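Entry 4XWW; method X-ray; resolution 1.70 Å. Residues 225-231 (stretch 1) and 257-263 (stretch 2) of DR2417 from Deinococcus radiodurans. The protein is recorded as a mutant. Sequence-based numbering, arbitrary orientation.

Stretch 1, residues 225-231: IARNLEE
Stretch 2 (257-263) DLAHRQG

A single carboxylate, that of Glu-230, carries every hydrogen bond between the two stretches, accepting three from two neighbouring residues at the end of the second helix. Arg-261 approaches with the edge of its guanidinium group, so that the carboxylate lies near the guanidinium plane: NH2 of Arg-261 donates to OE1 of Glu-230 at 2.9 Å, and NE of Arg-261 donates to OE2 of Glu-230, also at 2.9 Å, with N-H...acceptor angles of 157° and 160°. This two-point engagement is a salt bridge in which charge and hydrogen-bond geometry reinforce each other. OE2 accepts a further hydrogen bond from the side-chain amide of Gln-262, whose NE2 lies 2.9 Å from Glu-230 OE2 at an angle of 157°. OE1 thus receives one of these bonds and OE2 two.

The rotamers bring these groups together. Glu-230 is extended, with chi1 -175° (t) and chi2 161° (t), and its chi3 of 24° orients the carboxylate to meet the three donor atoms. Arg-261 adopts m, t, m for chi1 to chi3 (-67°, -171°, -63°) with chi4 at -91°, a bent chain that presents NE and NH2 together. Gln-262 is m, m (-64°, -50°) with chi3 -39°. The CA-to-CB bonds of all three residues point toward the opposing stretch.

Stretch 1 is helical throughout, within a helix that extends beyond it in both directions; its phi/psi values stay close to -63/-42, and Leu-229 N to Ile-225 O, Glu-230 N to Ala-226 O and Glu-231 N to Arg-227 O are hydrogen bonds of 2.9, 2.9 and 3.1 Å. The second helix enters from earlier in the chain and runs through Arg-261. Gln-262, at -96/10, is the first residue to leave helical phi/psi, although its N still bonds to Leu-258 O at 2.9 Å. Gly-263 follows at 74/24, a positive phi that favours glycine, and its N bonds to His-260 O at 3.1 Å. The two helices run in broadly the same direction, their axes crossing at -33° with a closest approach of 10.1 Å. The nearest CA atoms across the stretches are those of Glu-230 and Leu-258, 5.9 Å apart.

Beside the polar cluster, Leu-258 makes the apolar part of the contact. Its CA-to-CB bond points toward stretch 1, and its side chain (chi1 71°, p; chi2 88°, p) places CD2 at 4.0 Å from Leu-229 CB and 3.9 Å from Ala-226 O. Leu-229 is in the m, t rotamer (-76°, 169°), and its CA-to-CB bond points sideways relative to stretch 2. Leu-258 CB also lies 3.9 Å from Glu-230 CD, so the carboxylate rests against the leucine while its oxygens reach the donors. The contact is small, burying 251 Å² summed over both sides, with Glu-230 contributing 106 Å² and Leu-258 64 Å². Arg-227, Glu-231 and Ala-259 direct their CA-to-CB bonds away and make no contact across the stretches.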

# COMPACT_ATOMS: atom_id res chain seq x y z
N ILE A 225 7.96 6.19 25.23
CA ILE A 225 8.74 6.16 23.99
C ILE A 225 10.12 6.81 24.20
O ILE A 225 11.11 6.30 23.72
CB ILE A 225 8.01 6.88 22.83
CG1 ILE A 225 6.61 6.29 22.62
CG2 ILE A 225 8.85 6.83 21.53
CD1 ILE A 225 6.56 4.76 22.47
N ALA A 226 10.17 7.93 24.93
CA ALA A 226 11.45 8.59 25.21
C ALA A 226 12.39 7.68 26.01
O ALA A 226 13.59 7.59 25.72
CB ALA A 226 11.22 9.92 25.96
N ARG A 227 11.83 7.00 27.02
CA ARG A 227 12.62 6.04 27.81
C ARG A 227 13.17 4.93 26.91
O ARG A 227 14.34 4.53 27.01
CB ARG A 227 11.78 5.44 28.93
CG ARG A 227 11.57 6.37 30.12
CD ARG A 227 11.02 5.60 31.32
NE ARG A 227 9.69 5.07 31.06
CZ ARG A 227 8.57 5.77 31.24
NH1 ARG A 227 8.64 7.02 31.70
NH2 ARG A 227 7.39 5.22 30.97
N ASN A 228 12.31 4.42 26.04
CA ASN A 228 12.72 3.36 25.13
C ASN A 228 13.82 3.80 24.17
O ASN A 228 14.78 3.05 23.91
CB ASN A 228 11.50 2.84 24.35
CG ASN A 228 10.51 2.11 25.23
OD1 ASN A 228 10.79 1.85 26.40
ND2 ASN A 228 9.36 1.74 24.67
N LEU A 229 13.67 5.01 23.63
CA LEU A 229 14.67 5.57 22.72
C LEU A 229 15.99 5.76 23.45
O LEU A 229 17.04 5.45 22.89
CB LEU A 229 14.20 6.89 22.10
CG LEU A 229 13.16 6.70 20.98
CD1 LEU A 229 12.53 8.06 20.60
CD2 LEU A 229 13.78 5.99 19.74
N GLU A 230 15.95 6.24 24.69
CA GLU A 230 17.21 6.46 25.40
C GLU A 230 17.93 5.13 25.65
O GLU A 230 19.15 5.06 25.52
CB GLU A 230 16.98 7.21 26.72
CG GLU A 230 18.30 7.55 27.43
CD GLU A 230 18.16 8.66 28.46
OE1 GLU A 230 17.03 8.87 28.96
OE2 GLU A 230 19.17 9.34 28.74
N GLU A 231 17.17 4.08 25.96
CA GLU A 231 17.77 2.78 26.22
C GLU A 231 18.46 2.25 24.95
O GLU A 231 19.59 1.77 25.01
CB GLU A 231 16.72 1.78 26.72
CG GLU A 231 17.27 0.40 27.11
CD GLU A 231 16.20 -0.52 27.69
OE1 GLU A 231 15.12 -0.64 27.08
OE2 GLU A 231 16.43 -1.11 28.77
N ASP A 257 16.99 16.00 24.49
CA ASP A 257 17.40 15.89 25.88
C ASP A 257 18.14 14.58 26.15
O ASP A 257 19.16 14.58 26.83
CB ASP A 257 16.20 16.06 26.80
CG ASP A 257 15.69 17.50 26.84
OD1 ASP A 257 16.52 18.44 26.80
OD2 ASP A 257 14.47 17.70 26.87
N LEU A 258 17.65 13.46 25.62
CA LEU A 258 18.37 12.21 25.83
C LEU A 258 19.71 12.21 25.11
O LEU A 258 20.67 11.61 25.60
CB LEU A 258 17.55 10.99 25.40
CG LEU A 258 17.31 10.72 23.92
CD1 LEU A 258 18.43 9.86 23.29
CD2 LEU A 258 15.94 10.07 23.75
N ALA A 259 19.79 12.89 23.97
CA ALA A 259 21.06 13.00 23.25
C ALA A 259 22.11 13.68 24.11
O ALA A 259 23.25 13.24 24.19
CB ALA A 259 20.87 13.76 21.94
N HIS A 260 21.71 14.77 24.75
CA HIS A 260 22.61 15.47 25.65
C HIS A 260 23.08 14.54 26.78
O HIS A 260 24.28 14.48 27.08
CB HIS A 260 21.93 16.70 26.23
CG HIS A 260 22.81 17.52 27.12
ND1 HIS A 260 23.84 18.29 26.64
CD2 HIS A 260 22.82 17.66 28.46
CE1 HIS A 260 24.45 18.88 27.65
NE2 HIS A 260 23.85 18.52 28.77
N ARG A 261 22.15 13.82 27.39
CA ARG A 261 22.51 12.91 28.48
C ARG A 261 23.45 11.82 27.99
O ARG A 261 24.30 11.32 28.73
CB ARG A 261 21.27 12.29 29.12
CG ARG A 261 20.39 13.30 29.87
CD ARG A 261 19.28 12.62 30.67
NE ARG A 261 18.32 11.87 29.87
CZ ARG A 261 17.19 12.38 29.39
NH1 ARG A 261 16.91 13.67 29.59
NH2 ARG A 261 16.35 11.63 28.69
N GLN A 262 23.32 11.46 26.72
CA GLN A 262 24.12 10.36 26.20
C GLN A 262 25.39 10.83 25.48
O GLN A 262 26.07 10.03 24.85
CB GLN A 262 23.28 9.49 25.25
CG GLN A 262 22.12 8.79 25.94
CD GLN A 262 22.54 8.05 27.20
OE1 GLN A 262 23.61 7.44 27.24
NE2 GLN A 262 21.70 8.12 28.24
N GLY A 263 25.72 12.11 25.60
CA GLY A 263 26.97 12.60 25.04
C GLY A 263 27.01 12.73 23.53
O GLY A 263 28.09 12.73 22.93